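Local coordinates for cellulosomal scaffoldin adaptor protein B (Acetivibrio cellulolyticus, PDB 4U3S), which is an adaptor scaffoldin of the cellulosome, represented here by its third type II cohesin domain, a module whose family binds dockerins, at residues I5-D10 and V128-S133; T44-V49 and F118-K123. One frame throughout, in Å; residues are numbered along the deposited sequence.

Contact 1 of 2, residues I5-D10 and V128-S133; sequences ITMNFD and VVFEHS
The methyl end of Met7 sits squarely over the Phe130 ring: CE of Met7 lies 3.8 Å from the centroid of that ring and only 6° off its normal, a textbook CH-pi contact. The sulfur follows more obliquely, SD of Met7 being 4.7 Å from the Phe130 centroid, which makes this a Met-aromatic contact carried mainly by the methyl. The thioether chain is extended through chi2 and then bends at chi3 (-78°), and this bend swings CE onto the ring. Closer to the backbone, CG of Met7 meets the tip of Phe130 at CZ, 3.7 Å away. Thr6 turns its side chain away, yet its carbonyl O approaches the edge of the same ring, 3.8 Å from Phe130 CZ, while Ile5 CG1 comes up obliquely at 4.2 Å from that carbon. Further along, Val128 touches Met7 from one branch, CG1 to Met7 CE, and offers its CB to the edge of the Phe9 ring, 4.0 Å from Phe9 CZ. Around this lie Val24 against Ile5 and Met7, Thr143 beside Ile5 and Phe130, and Pro162 and Ile165 against Phe9. Outside contacts fix both strands: the backbone N of Phe130 bonds to Gln161 OE1, and the side-chain hydroxyl of Thr6 to Ile160 O. Strands 4-9 and 129-130 run in nearly opposite directions but belong to different sheets, and no hydrogen bond links them. The two layers of the cohesin beta-sandwich therefore adhere here through dispersion and methyl-pi contacts in a buried interior, where the carbonyl at the ring edge may add a small favourable electrostatic term.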
# COMPACT_ATOMS: atom_id res chain seq x y z
N ILE A 5 14.80 -8.46 -11.86
CA ILE A 5 14.90 -7.18 -11.18
C ILE A 5 16.15 -7.28 -10.31
O ILE A 5 16.46 -8.36 -9.77
CB ILE A 5 13.64 -6.83 -10.36
CG1 ILE A 5 13.82 -5.44 -9.70
CG2 ILE A 5 13.35 -7.90 -9.30
CD1 ILE A 5 12.54 -4.90 -9.13
N THR A 6 16.88 -6.19 -10.18
CA THR A 6 18.12 -6.19 -9.42
C THR A 6 18.33 -4.80 -8.85
O THR A 6 17.56 -3.87 -9.15
CB THR A 6 19.31 -6.64 -10.30
OG1 THR A 6 20.43 -6.98 -9.48
CG2 THR A 6 19.70 -5.56 -11.30
N MET A 7 19.34 -4.69 -8.01
CA MET A 7 19.90 -3.38 -7.62
C MET A 7 21.39 -3.33 -7.98
O MET A 7 22.12 -4.30 -7.78
CB MET A 7 19.77 -3.15 -6.11
CG MET A 7 18.45 -2.60 -5.66
SD MET A 7 18.44 -2.28 -3.88
CE MET A 7 18.20 -3.94 -3.21
N ASN A 8 21.80 -2.19 -8.51
CA ASN A 8 23.20 -1.92 -8.83
C ASN A 8 23.62 -0.70 -8.05
O ASN A 8 22.88 0.29 -8.04
CB ASN A 8 23.35 -1.63 -10.33
CG ASN A 8 22.86 -2.77 -11.20
OD1 ASN A 8 22.09 -2.56 -12.15
ND2 ASN A 8 23.26 -3.97 -10.86
N PHE A 9 24.80 -0.77 -7.43
CA PHE A 9 25.38 0.37 -6.74
C PHE A 9 26.37 1.07 -7.66
O PHE A 9 27.13 0.40 -8.36
CB PHE A 9 26.15 -0.08 -5.49
CG PHE A 9 25.33 -0.91 -4.53
CD1 PHE A 9 24.08 -0.51 -4.12
CD2 PHE A 9 25.86 -2.09 -3.99
CE1 PHE A 9 23.34 -1.26 -3.21
CE2 PHE A 9 25.13 -2.85 -3.09
CZ PHE A 9 23.87 -2.43 -2.70
N ASP A 10 26.41 2.40 -7.66
CA ASP A 10 27.44 3.11 -8.43
C ASP A 10 28.82 2.87 -7.82
O ASP A 10 29.84 2.95 -8.52
CB ASP A 10 27.16 4.62 -8.58
CG ASP A 10 27.08 5.38 -7.25
OD1 ASP A 10 27.03 4.75 -6.17
OD2 ASP A 10 27.03 6.63 -7.30
N VAL A 128 22.46 -4.45 1.47
CA VAL A 128 21.16 -3.91 1.15
C VAL A 128 20.53 -5.01 0.31
O VAL A 128 21.14 -5.45 -0.64
CB VAL A 128 21.28 -2.60 0.38
CG1 VAL A 128 19.90 -2.05 0.02
CG2 VAL A 128 22.00 -1.58 1.25
N VAL A 129 19.34 -5.45 0.68
CA VAL A 129 18.67 -6.50 -0.05
C VAL A 129 17.18 -6.22 -0.19
O VAL A 129 16.57 -5.54 0.67
CB VAL A 129 18.83 -7.89 0.64
CG1 VAL A 129 20.28 -8.36 0.65
CG2 VAL A 129 18.26 -7.89 2.04
N PHE A 130 16.60 -6.75 -1.25
CA PHE A 130 15.15 -6.88 -1.29
C PHE A 130 14.76 -7.88 -0.22
O PHE A 130 15.39 -8.92 -0.07
CB PHE A 130 14.66 -7.41 -2.65
CG PHE A 130 15.00 -6.53 -3.81
CD1 PHE A 130 14.39 -5.29 -3.97
CD2 PHE A 130 15.93 -6.93 -4.73
CE1 PHE A 130 14.72 -4.48 -5.05
CE2 PHE A 130 16.26 -6.13 -5.81
CZ PHE A 130 15.64 -4.91 -5.98
N GLU A 131 13.68 -7.58 0.52
CA GLU A 131 13.23 -8.45 1.60
C GLU A 131 11.71 -8.56 1.68
O GLU A 131 11.01 -7.56 1.51
CB GLU A 131 13.76 -7.92 2.94
CG GLU A 131 13.49 -8.85 4.10
CD GLU A 131 13.96 -8.33 5.43
OE1 GLU A 131 13.23 -7.51 6.03
OE2 GLU A 131 15.04 -8.76 5.86
N HIS A 132 11.22 -9.77 1.99
CA HIS A 132 9.80 -10.01 2.19
C HIS A 132 9.17 -9.02 3.16
O HIS A 132 9.75 -8.62 4.17
CB HIS A 132 9.53 -11.44 2.68
CG HIS A 132 8.07 -11.76 2.81
ND1 HIS A 132 7.28 -12.11 1.73
CD2 HIS A 132 7.25 -11.74 3.88
CE1 HIS A 132 6.04 -12.29 2.13
NE2 HIS A 132 5.98 -12.06 3.43
N SER A 133 7.97 -8.58 2.79
CA SER A 133 7.13 -7.80 3.67
C SER A 133 5.72 -8.38 3.75
O SER A 133 5.12 -8.74 2.73
CB SER A 133 7.01 -6.37 3.13
OG SER A 133 6.17 -5.58 3.94

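Contact 2 of 2, residues T44-V49 and F118-K123; sequences TVLQAV and FKALQK
The Phe118 ring is met obliquely by the strand beside it: Leu46 CB and Ala48 CA each lie 4.0 Å from Phe118 CD1, and Tyr41 brings a second ring at about 55° to its plane. The other flat group, the carboxamide of Gln122, has Thr44 O almost exactly in its own plane. Both flat groups flank an antiparallel beta ladder of the cohesin sandwich, between strands 46-49 and 111-120. Gln47 and Lys119 form its hydrogen-bonded pair, with Gln47 N to Lys119 O and Lys119 N to Gln47 O both 2.8 Å, each donor lying in the plane of the accepting carbonyl. The flanking pairs, Leu46 with Ala120 and Ala48 with Phe118, are non-hydrogen-bonded and put their apolar side chains on one face of the sheet, where Ala48 and Phe118 touch Leu89 of strand 88-95. Leu46 crosses Phe118 at about a right angle. On the other face Gln47 and Lys119 lie alongside each other, while Leu121 rests its CD2 on Gln47 CB, 3.9 Å away. At the end of the ladder Val45 O accepts two amides, strongly from Leu121 N (2.7 Å) and weakly from Gln122 N, a pattern resembling a classic beta bulge. Beyond it, the Gln122 chain, extended beyond CG, runs side by side with Thr44, whose OG1 also bonds to Asp42 OD1, and points the same way. The bond from Gln122 NE2 to Thr44 O is 2.9 Å and nearly straight (175°), but it arrives from above the carbonyl plane. NE2 of Gln122 also donates to a water at 2.7 Å, which in turn donates to Thr44 OG1.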
# COMPACT_ATOMS: atom_id res chain seq x y z
N THR A 44 22.14 1.42 11.33
CA THR A 44 23.32 1.84 12.10
C THR A 44 24.52 2.01 11.19
O THR A 44 25.47 2.71 11.53
CB THR A 44 23.66 0.86 13.23
OG1 THR A 44 24.17 -0.37 12.68
CG2 THR A 44 22.44 0.58 14.11
N VAL A 45 24.49 1.36 10.04
CA VAL A 45 25.62 1.42 9.09
C VAL A 45 25.34 2.38 7.95
O VAL A 45 26.24 3.12 7.53
CB VAL A 45 25.94 0.01 8.54
CG1 VAL A 45 27.15 0.06 7.62
CG2 VAL A 45 26.19 -0.97 9.68
N LEU A 46 24.10 2.40 7.45
CA LEU A 46 23.75 3.21 6.30
C LEU A 46 22.53 4.06 6.62
O LEU A 46 21.60 3.59 7.24
CB LEU A 46 23.46 2.33 5.08
CG LEU A 46 24.55 1.40 4.57
CD1 LEU A 46 24.05 0.61 3.38
CD2 LEU A 46 25.83 2.15 4.22
N GLN A 47 22.58 5.33 6.20
CA GLN A 47 21.44 6.24 6.32
C GLN A 47 20.85 6.43 4.94
O GLN A 47 21.55 6.88 4.01
CB GLN A 47 21.92 7.58 6.85
CG GLN A 47 20.84 8.63 6.94
CD GLN A 47 21.40 9.97 7.37
OE1 GLN A 47 22.51 10.35 6.97
NE2 GLN A 47 20.68 10.66 8.23
N ALA A 48 19.56 6.13 4.79
CA ALA A 48 18.88 6.36 3.54
C ALA A 48 18.74 7.87 3.28
O ALA A 48 18.33 8.61 4.18
CB ALA A 48 17.50 5.71 3.58
N VAL A 49 19.10 8.30 2.07
CA VAL A 49 19.07 9.71 1.66
C VAL A 49 18.65 9.82 0.20
O VAL A 49 18.71 8.83 -0.55
CB VAL A 49 20.42 10.44 1.81
CG1 VAL A 49 20.95 10.33 3.23
CG2 VAL A 49 21.45 9.88 0.82
N PHE A 118 22.35 5.92 -0.13
CA PHE A 118 22.77 5.46 1.19
C PHE A 118 24.08 6.15 1.60
O PHE A 118 25.11 6.02 0.93
CB PHE A 118 22.96 3.96 1.21
CG PHE A 118 21.67 3.18 1.11
CD1 PHE A 118 20.77 3.14 2.17
CD2 PHE A 118 21.35 2.48 -0.05
CE1 PHE A 118 19.59 2.41 2.08
CE2 PHE A 118 20.17 1.77 -0.14
CZ PHE A 118 19.30 1.71 0.93
N LYS A 119 24.04 6.89 2.70
CA LYS A 119 25.24 7.53 3.23
C LYS A 119 25.81 6.64 4.31
O LYS A 119 25.09 6.17 5.19
CB LYS A 119 24.93 8.91 3.79
CG LYS A 119 26.15 9.56 4.39
CD LYS A 119 25.81 10.79 5.19
CE LYS A 119 25.59 11.99 4.30
NZ LYS A 119 25.64 13.22 5.13
N ALA A 120 27.10 6.36 4.22
CA ALA A 120 27.75 5.51 5.21
C ALA A 120 27.90 6.22 6.55
O ALA A 120 28.38 7.35 6.63
CB ALA A 120 29.11 5.05 4.69
N LEU A 121 27.44 5.55 7.61
CA LEU A 121 27.59 6.02 8.98
C LEU A 121 28.78 5.34 9.61
O LEU A 121 29.47 5.94 10.42
CB LEU A 121 26.36 5.68 9.81
CG LEU A 121 25.03 6.19 9.23
CD1 LEU A 121 23.87 5.70 10.07
CD2 LEU A 121 25.05 7.71 9.15
N GLN A 122 28.99 4.07 9.25
CA GLN A 122 30.15 3.31 9.67
C GLN A 122 30.75 2.65 8.46
O GLN A 122 30.09 2.46 7.43
CB GLN A 122 29.78 2.20 10.65
CG GLN A 122 28.98 2.59 11.88
CD GLN A 122 28.67 1.35 12.72
OE1 GLN A 122 29.58 0.68 13.22
NE2 GLN A 122 27.40 1.02 12.85
N LYS A 123 32.00 2.24 8.60
CA LYS A 123 32.79 1.68 7.52
C LYS A 123 32.55 0.17 7.27
O LYS A 123 32.92 -0.34 6.22
CB LYS A 123 34.27 1.95 7.84
CG LYS A 123 35.27 1.49 6.81
CD LYS A 123 35.00 2.10 5.45
CE LYS A 123 36.12 1.75 4.49
NZ LYS A 123 35.87 2.34 3.16
O HOH W 1 26.28 -1.11 14.18

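The centres of the two contacts lie about 16 Å apart in the same cohesin domain. Along the chain the order is 5-10, 44-49, 118-123, 128-133, so contact 2 is nested inside the loop that contact 1 closes. Strands 4-9, 46-49 and 111-120 belong to one sheet, with strand 19-27 joining 4-9 to 111-120; strand 129-130, next in the chain after 111-120, crosses to the facing sheet. Contact 1 thus spans the sandwich, whereas contact 2 is a ladder within one layer. Val128 bridges them, its CG2 lying 3.7 Å from Leu46 CD1 and its CG1 packing on Phe118 CE2, giving a continuous apolar interior.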